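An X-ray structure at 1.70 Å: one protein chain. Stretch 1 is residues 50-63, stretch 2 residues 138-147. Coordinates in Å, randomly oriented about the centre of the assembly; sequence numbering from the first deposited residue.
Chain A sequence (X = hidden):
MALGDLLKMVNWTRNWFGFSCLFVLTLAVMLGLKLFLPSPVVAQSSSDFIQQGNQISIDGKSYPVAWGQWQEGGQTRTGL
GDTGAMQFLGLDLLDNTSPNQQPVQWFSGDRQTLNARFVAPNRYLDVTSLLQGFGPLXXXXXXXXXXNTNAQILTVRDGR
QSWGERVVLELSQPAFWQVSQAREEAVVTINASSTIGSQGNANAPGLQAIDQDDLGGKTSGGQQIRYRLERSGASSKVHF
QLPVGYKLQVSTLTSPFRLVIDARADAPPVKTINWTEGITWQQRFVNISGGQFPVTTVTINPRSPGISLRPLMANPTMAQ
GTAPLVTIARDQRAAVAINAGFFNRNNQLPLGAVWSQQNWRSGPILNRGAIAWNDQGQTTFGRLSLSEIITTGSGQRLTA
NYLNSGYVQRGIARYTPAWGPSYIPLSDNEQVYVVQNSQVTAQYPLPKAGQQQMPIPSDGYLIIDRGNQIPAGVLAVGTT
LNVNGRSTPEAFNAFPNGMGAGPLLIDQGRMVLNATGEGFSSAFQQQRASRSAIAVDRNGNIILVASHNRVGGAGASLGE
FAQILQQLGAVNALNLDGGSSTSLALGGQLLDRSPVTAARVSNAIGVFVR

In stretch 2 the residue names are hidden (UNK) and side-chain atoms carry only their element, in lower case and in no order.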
ATOM      1  N   ILE A  50      11.608   2.265  26.537  1.00 22.34           N
ATOM      2  CA  ILE A  50      11.791   1.339  27.653  1.00 21.84           C
ATOM      3  C   ILE A  50      10.939   0.097  27.428  1.00 27.59           C
ATOM      4  O   ILE A  50      11.375  -1.021  27.697  1.00 27.56           O
ATOM      5  CB  ILE A  50      11.434   1.985  29.000  1.00 24.24           C
ATOM      6  CG1 ILE A  50      12.265   3.251  29.199  1.00 25.93           C
ATOM      7  CG2 ILE A  50      11.690   1.005  30.143  1.00 24.22           C
ATOM      8  CD1 ILE A  50      11.578   4.329  29.990  1.00 31.70           C
ATOM      9  N   GLN A  51       9.717   0.308  26.941  1.00 22.50           N
ATOM     10  CA  GLN A  51       8.864  -0.778  26.475  1.00 22.83           C
ATOM     11  C   GLN A  51       8.200  -0.369  25.169  1.00 19.96           C
ATOM     12  O   GLN A  51       8.041   0.816  24.894  1.00 15.05           O
ATOM     13  CB  GLN A  51       7.778  -1.099  27.498  1.00 27.85           C
ATOM     14  CG  GLN A  51       8.268  -1.821  28.733  1.00 34.05           C
ATOM     15  CD  GLN A  51       7.128  -2.321  29.580  1.00 37.71           C
ATOM     16  OE1 GLN A  51       6.417  -3.250  29.196  1.00 44.63           O
ATOM     17  NE2 GLN A  51       6.932  -1.700  30.735  1.00 41.53           N
ATOM     18  N   GLN A  52       7.787  -1.351  24.379  1.00 19.04           N
ATOM     19  CA  GLN A  52       7.135  -1.061  23.105  1.00 17.92           C
ATOM     20  C   GLN A  52       6.390  -2.278  22.590  1.00 18.13           C
ATOM     21  O   GLN A  52       6.699  -3.415  22.971  1.00 17.30           O
ATOM     22  CB  GLN A  52       8.170  -0.617  22.071  1.00 16.00           C
ATOM     23  CG  GLN A  52       9.219  -1.668  21.786  1.00 19.05           C
ATOM     24  CD  GLN A  52      10.360  -1.127  20.965  1.00 22.80           C
ATOM     25  OE1 GLN A  52      11.481  -0.986  21.455  1.00 28.47           O
ATOM     26  NE2 GLN A  52      10.087  -0.820  19.708  1.00 25.28           N
ATOM     27  N   GLY A  53       5.413  -2.040  21.719  1.00 15.59           N
ATOM     28  CA  GLY A  53       4.650  -3.128  21.137  1.00 15.33           C
ATOM     29  C   GLY A  53       3.815  -2.701  19.944  1.00 17.94           C
ATOM     30  O   GLY A  53       3.814  -1.527  19.553  1.00 15.32           O
ATOM     31  N   ASN A  54       3.096  -3.659  19.368  1.00 17.03           N
ATOM     32  CA  ASN A  54       2.305  -3.407  18.164  1.00 15.90           C
ATOM     33  C   ASN A  54       0.805  -3.638  18.374  1.00 15.57           C
ATOM     34  O   ASN A  54       0.031  -3.633  17.416  1.00 13.93           O
ATOM     35  CB  ASN A  54       2.834  -4.248  16.993  1.00 18.05           C
ATOM     36  CG  ASN A  54       2.712  -5.742  17.248  1.00 24.61           C
ATOM     37  OD1 ASN A  54       2.432  -6.170  18.367  1.00 28.89           O
ATOM     38  ND2 ASN A  54       2.923  -6.544  16.211  1.00 31.60           N
ATOM     39  N   GLN A  55       0.397  -3.830  19.631  1.00 14.16           N
ATOM     40  CA  GLN A  55      -1.010  -4.027  19.970  1.00 13.97           C
ATOM     41  C   GLN A  55      -1.444  -3.153  21.141  1.00 14.28           C
ATOM     42  O   GLN A  55      -0.682  -2.924  22.078  1.00 11.78           O
ATOM     43  CB  GLN A  55      -1.262  -5.485  20.360  1.00 16.45           C
ATOM     44  CG  GLN A  55      -0.740  -6.514  19.370  1.00 21.17           C
ATOM     45  CD  GLN A  55      -1.846  -7.337  18.776  1.00 27.97           C
ATOM     46  OE1 GLN A  55      -2.200  -8.396  19.297  1.00 30.75           O
ATOM     47  NE2 GLN A  55      -2.419  -6.848  17.684  1.00 28.60           N
ATOM     48  N   ILE A  56      -2.685  -2.684  21.085  1.00 12.05           N
ATOM     49  CA  ILE A  56      -3.322  -2.066  22.239  1.00  9.79           C
ATOM     50  C   ILE A  56      -4.574  -2.872  22.527  1.00 15.62           C
ATOM     51  O   ILE A  56      -5.129  -3.509  21.623  1.00 14.89           O
ATOM     52  CB  ILE A  56      -3.657  -0.572  22.017  1.00 11.93           C
ATOM     53  CG1 ILE A  56      -4.626  -0.378  20.849  1.00 11.06           C
ATOM     54  CG2 ILE A  56      -2.378   0.228  21.789  1.00 13.93           C
ATOM     55  CD1 ILE A  56      -5.187   1.049  20.759  1.00 12.47           C
ATOM     56  N   SER A  57      -5.006  -2.877  23.783  1.00 11.26           N
ATOM     57  CA  SER A  57      -6.198  -3.625  24.158  1.00 14.14           C
ATOM     58  C   SER A  57      -7.272  -2.679  24.665  1.00 13.67           C
ATOM     59  O   SER A  57      -7.003  -1.820  25.501  1.00 14.75           O
ATOM     60  CB  SER A  57      -5.862  -4.661  25.225  1.00 16.35           C
ATOM     61  OG  SER A  57      -7.029  -5.374  25.578  1.00 22.62           O
ATOM     62  N   ILE A  58      -8.486  -2.822  24.136  1.00 15.38           N
ATOM     63  CA  ILE A  58      -9.628  -2.017  24.558  1.00 17.08           C
ATOM     64  C   ILE A  58     -10.817  -2.938  24.819  1.00 16.87           C
ATOM     65  O   ILE A  58     -11.251  -3.658  23.914  1.00 17.09           O
ATOM     66  CB  ILE A  58     -10.050  -1.018  23.463  1.00 15.72           C
ATOM     67  CG1 ILE A  58      -8.901  -0.065  23.113  1.00 15.64           C
ATOM     68  CG2 ILE A  58     -11.267  -0.236  23.910  1.00 16.49           C
ATOM     69  CD1 ILE A  58      -9.246   0.924  22.003  1.00 15.58           C
ATOM     70  N   ASP A  59     -11.343  -2.913  26.041  1.00 17.69           N
ATOM     71  CA  ASP A  59     -12.449  -3.799  26.419  1.00 20.29           C
ATOM     72  C   ASP A  59     -12.139  -5.266  26.078  1.00 18.05           C
ATOM     73  O   ASP A  59     -12.987  -5.983  25.565  1.00 20.85           O
ATOM     74  CB  ASP A  59     -13.761  -3.342  25.758  1.00 19.44           C
ATOM     75  CG  ASP A  59     -14.985  -4.048  26.324  1.00 26.25           C
ATOM     76  OD1 ASP A  59     -14.866  -4.669  27.406  1.00 27.55           O
ATOM     77  OD2 ASP A  59     -16.066  -3.980  25.694  1.00 22.77           O
ATOM     78  N   GLY A  60     -10.907  -5.696  26.343  1.00 18.10           N
ATOM     79  CA  GLY A  60     -10.526  -7.087  26.165  1.00 17.73           C
ATOM     80  C   GLY A  60     -10.253  -7.536  24.740  1.00 20.44           C
ATOM     81  O   GLY A  60     -10.038  -8.727  24.490  1.00 22.26           O
ATOM     82  N   LYS A  61     -10.267  -6.598  23.797  1.00 17.49           N
ATOM     83  CA  LYS A  61      -9.968  -6.929  22.405  1.00 21.21           C
ATOM     84  C   LYS A  61      -8.701  -6.206  21.958  1.00 16.96           C
ATOM     85  O   LYS A  61      -8.485  -5.050  22.317  1.00 13.53           O
ATOM     86  CB  LYS A  61     -11.146  -6.571  21.495  1.00 19.20           C
ATOM     87  CG  LYS A  61     -12.444  -7.275  21.870  1.00 23.54           C
ATOM     88  CD  LYS A  61     -12.235  -8.771  22.122  1.00 30.60           C
ATOM     89  CE  LYS A  61     -12.409  -9.624  20.858  1.00 42.40           C
ATOM     90  NZ  LYS A  61     -12.534 -11.092  21.178  1.00 37.06           N
ATOM     91  N   SER A  62      -7.857  -6.897  21.197  1.00 18.57           N
ATOM     92  CA  SER A  62      -6.594  -6.315  20.750  1.00 15.20           C
ATOM     93  C   SER A  62      -6.717  -5.734  19.352  1.00 16.74           C
ATOM     94  O   SER A  62      -7.371  -6.318  18.477  1.00 14.23           O
ATOM     95  CB  SER A  62      -5.472  -7.350  20.777  1.00 19.23           C
ATOM     96  OG  SER A  62      -5.206  -7.758  22.106  1.00 29.82           O
ATOM     97  N   TYR A  63      -6.082  -4.583  19.152  1.00 12.85           N
ATOM     98  CA  TYR A  63      -6.083  -3.897  17.861  1.00  9.43           C
ATOM     99  C   TYR A  63      -4.641  -3.565  17.479  1.00 12.88           C
ATOM    100  O   TYR A  63      -3.806  -3.341  18.353  1.00 10.75           O
ATOM    101  CB  TYR A  63      -6.936  -2.629  17.951  1.00 12.10           C
ATOM    102  CG  TYR A  63      -8.366  -2.906  18.329  1.00 15.07           C
ATOM    103  CD1 TYR A  63      -8.802  -2.762  19.642  1.00 15.33           C
ATOM    104  CD2 TYR A  63      -9.280  -3.336  17.379  1.00 14.74           C
ATOM    105  CE1 TYR A  63     -10.122  -3.028  19.997  1.00 16.82           C
ATOM    106  CE2 TYR A  63     -10.592  -3.603  17.717  1.00 16.64           C
ATOM    107  CZ  TYR A  63     -11.011  -3.443  19.026  1.00 18.08           C
ATOM    108  OH  TYR A  63     -12.321  -3.708  19.359  1.00 18.38           O
ATOM    109  N   UNK A 138      -0.731   1.151  31.472  1.00 22.41           N
ATOM    110  CA  UNK A 138       0.115  -0.003  31.770  1.00 28.26           C
ATOM    111  C   UNK A 138       0.258  -0.998  30.631  1.00 23.30           C
ATOM    112  O   UNK A 138      -0.725  -1.431  30.031  1.00 24.51           O
ATOM    113  c   UNK A 138      -0.018  -0.016  34.337  1.00 34.33           C
ATOM    114  c   UNK A 138       0.332  -0.981  35.459  1.00 26.45           C
ATOM    115  o   UNK A 138       0.283  -2.199  35.284  1.00 31.94           O
ATOM    116  n   UNK A 138       0.698  -0.438  36.610  1.00 35.12           N
ATOM    117  c   UNK A 138      -0.358  -0.733  33.035  1.00 30.76           C
ATOM    118  N   UNK A 139       1.504  -1.372  30.368  1.00 27.84           N
ATOM    119  CA  UNK A 139       1.827  -2.311  29.309  1.00 26.11           C
ATOM    120  C   UNK A 139       1.919  -3.719  29.857  1.00 31.01           C
ATOM    121  O   UNK A 139       2.342  -3.927  30.992  1.00 32.27           O
ATOM    122  c   UNK A 139       3.129  -1.928  28.658  1.00 27.10           C
ATOM    123  N   UNK A 140       1.539  -4.683  29.031  1.00 25.51           N
ATOM    124  CA  UNK A 140       1.598  -6.084  29.397  1.00 29.90           C
ATOM    125  C   UNK A 140       2.296  -6.806  28.257  1.00 33.36           C
ATOM    126  O   UNK A 140       1.654  -7.432  27.406  1.00 30.90           O
ATOM    127  n   UNK A 140      -1.657  -9.449  31.039  1.00 44.22           N
ATOM    128  c   UNK A 140       0.094  -7.996  30.194  1.00 40.80           C
ATOM    129  c   UNK A 140      -1.215  -8.197  30.932  1.00 49.20           C
ATOM    130  o   UNK A 140      -1.825  -7.231  31.398  1.00 45.19           O
ATOM    131  c   UNK A 140       0.182  -6.616  29.589  1.00 33.84           C
ATOM    132  N   UNK A 141       3.619  -6.689  28.223  1.00 33.98           N
ATOM    133  CA  UNK A 141       4.403  -7.254  27.140  1.00 33.15           C
ATOM    134  C   UNK A 141       4.241  -6.444  25.867  1.00 27.18           C
ATOM    135  O   UNK A 141       4.569  -5.257  25.830  1.00 28.69           O
ATOM    136  N   UNK A 142       3.716  -7.090  24.830  1.00 23.45           N
ATOM    137  CA  UNK A 142       3.560  -6.461  23.530  1.00 22.99           C
ATOM    138  C   UNK A 142       2.277  -5.619  23.436  1.00 25.78           C
ATOM    139  O   UNK A 142       2.071  -4.882  22.464  1.00 20.25           O
ATOM    140  n   UNK A 142       2.347  -7.298  20.388  1.00 32.07           N
ATOM    141  c   UNK A 142       3.598  -7.537  22.443  1.00 26.52           C
ATOM    142  o   UNK A 142       4.329  -6.253  20.569  1.00 35.21           O
ATOM    143  c   UNK A 142       3.454  -6.970  21.053  1.00 31.06           C
ATOM    144  N   UNK A 143       1.436  -5.709  24.466  1.00 20.71           N
ATOM    145  CA  UNK A 143       0.118  -5.083  24.434  1.00 20.16           C
ATOM    146  C   UNK A 143      -0.066  -3.975  25.481  1.00 21.56           C
ATOM    147  O   UNK A 143       0.052  -4.218  26.683  1.00 23.03           O
ATOM    148  c   UNK A 143      -0.991  -6.128  24.630  1.00 20.73           C
ATOM    149  o   UNK A 143      -0.866  -7.146  23.630  1.00 24.20           O
ATOM    150  c   UNK A 143      -2.362  -5.471  24.513  1.00 17.65           C
ATOM    151  N   UNK A 144      -0.352  -2.760  25.022  1.00 14.90           N
ATOM    152  CA  UNK A 144      -0.645  -1.657  25.933  1.00 13.79           C
ATOM    153  C   UNK A 144      -2.125  -1.691  26.282  1.00 15.97           C
ATOM    154  O   UNK A 144      -2.979  -1.638  25.394  1.00 15.23           O
ATOM    155  c   UNK A 144      -0.298  -0.315  25.285  1.00 13.64           C
ATOM    156  c   UNK A 144      -0.630   0.983  26.041  1.00 15.10           C
ATOM    157  c   UNK A 144       0.221   1.135  27.300  1.00 18.73           C
ATOM    158  c   UNK A 144      -0.421   2.182  25.133  1.00 14.70           C
ATOM    159  N   UNK A 145      -2.449  -1.779  27.568  1.00 16.42           N
ATOM    160  CA  UNK A 145      -3.848  -1.846  27.968  1.00 13.62           C
ATOM    161  C   UNK A 145      -4.426  -0.447  28.135  1.00 16.63           C
ATOM    162  O   UNK A 145      -3.981   0.323  28.991  1.00 18.62           O
ATOM    163  c   UNK A 145      -4.024  -2.653  29.278  1.00 16.75           C
ATOM    164  c   UNK A 145      -5.505  -2.755  29.644  1.00 14.78           C
ATOM    165  c   UNK A 145      -3.411  -4.036  29.127  1.00 18.13           C
ATOM    166  N   UNK A 146      -5.415  -0.113  27.311  1.00 13.06           N
ATOM    167  CA  UNK A 146      -6.017   1.211  27.357  1.00 17.32           C
ATOM    168  C   UNK A 146      -6.905   1.346  28.594  1.00 18.83           C
ATOM    169  O   UNK A 146      -7.515   0.372  29.044  1.00 19.68           O
ATOM    170  c   UNK A 146      -5.973   1.402  24.798  1.00 17.34           C
ATOM    171  s   UNK A 146      -4.533   2.500  24.807  1.00 19.11           S
ATOM    172  c   UNK A 146      -6.806   1.503  26.075  1.00 15.61           C
ATOM    173  c   UNK A 146      -5.347   4.088  24.922  1.00 18.97           C
ATOM    174  N   UNK A 147      -6.978   2.558  29.153  1.00 18.75           N
ATOM    175  CA  UNK A 147      -7.688   2.712  30.423  1.00 20.44           C
ATOM    176  C   UNK A 147      -9.196   2.671  30.228  1.00 17.75           C
ATOM    177  O   UNK A 147      -9.695   2.964  29.138  1.00 17.42           O
ATOM    178  c   UNK A 147      -6.971   4.863  29.623  1.00 22.69           C
ATOM    179  c   UNK A 147      -7.251   4.102  30.896  1.00 22.59           C
ATOM    180  c   UNK A 147      -6.456   3.841  28.639  1.00 18.08           C
TER
HETATM  181  O   HOH W   1      -9.035  -1.823  28.332  1.00 19.84           O

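Position 138 carries three side-chain carbons, the third bearing one oxygen and one nitrogen. CB points away from stretch 1. This is a glutamine, Gln 138.

Position 139 has one side-chain carbon. It points toward stretch 1, and CB lies 3.6 Å from OE1 of Gln 51. A lone CB means alanine, Ala 139.

Position 140 again shows three carbons ending in one oxygen and one nitrogen. It points away and makes no contact. It is Gln 140, and its backbone opens a type II' turn.

Position 141 has no side-chain atoms. Its phi of 74° favours glycine, and Gly 141 it is. Its O lies 4.0 Å from O of Gln 52.

Position 142 has two carbons, the second carrying one oxygen and one nitrogen. The nitrogen lies 2.3 Å from OD1 of Asn 54, and the oxygen 3.1 Å from N of Asn 54. A short amide fits: Asn 142. ND2 donates to the side chain of Asn 54, in a very short bond, and OD1 accepts from its backbone.

Position 143 has one carbon carrying an oxygen and a carbon. The branch carbon lies 3.7 Å from CB of Ser 57, and the oxygen 3.7 Å from CB of Gln 55. This is Thr 143, on the same sheet face as those two residues.

Position 144 has four carbons, forked at the second. It is buried, with CB 4.1 Å from CG2 of Ile 56. The fork identifies Leu 144.

Position 145 has three carbons, forked at the first. It shares a face with Ser 57, but its side chain makes no close contact with stretch 1. It is Val 145.

Position 146 is an unbranched chain of two carbons, a sulfur and a carbon. The second carbon lies 3.7 Å from CG1 of Ile 58 and 4.1 Å from CB of Ile 56. The sulfur within the chain marks Met 146.

Position 147 has three carbons closing a ring onto the backbone N. It is Pro 147.

The contact is a parallel strand pairing. N of Leu 144 donates to O of Gln 55 (3.0 Å), N of Ser 57 to O of Leu 144 (2.9 Å), and N of Met 146 to O of Ser 57 (3.0 Å). Ile 56, Ile 58, Leu 144 and Met 146 add buried apolar packing. Just before the paired strands, Asn 54 and Asn 142 join the two stretches where stretch 1 turns its corner.

Stretch 2 138-147: QAQGNTLVMP
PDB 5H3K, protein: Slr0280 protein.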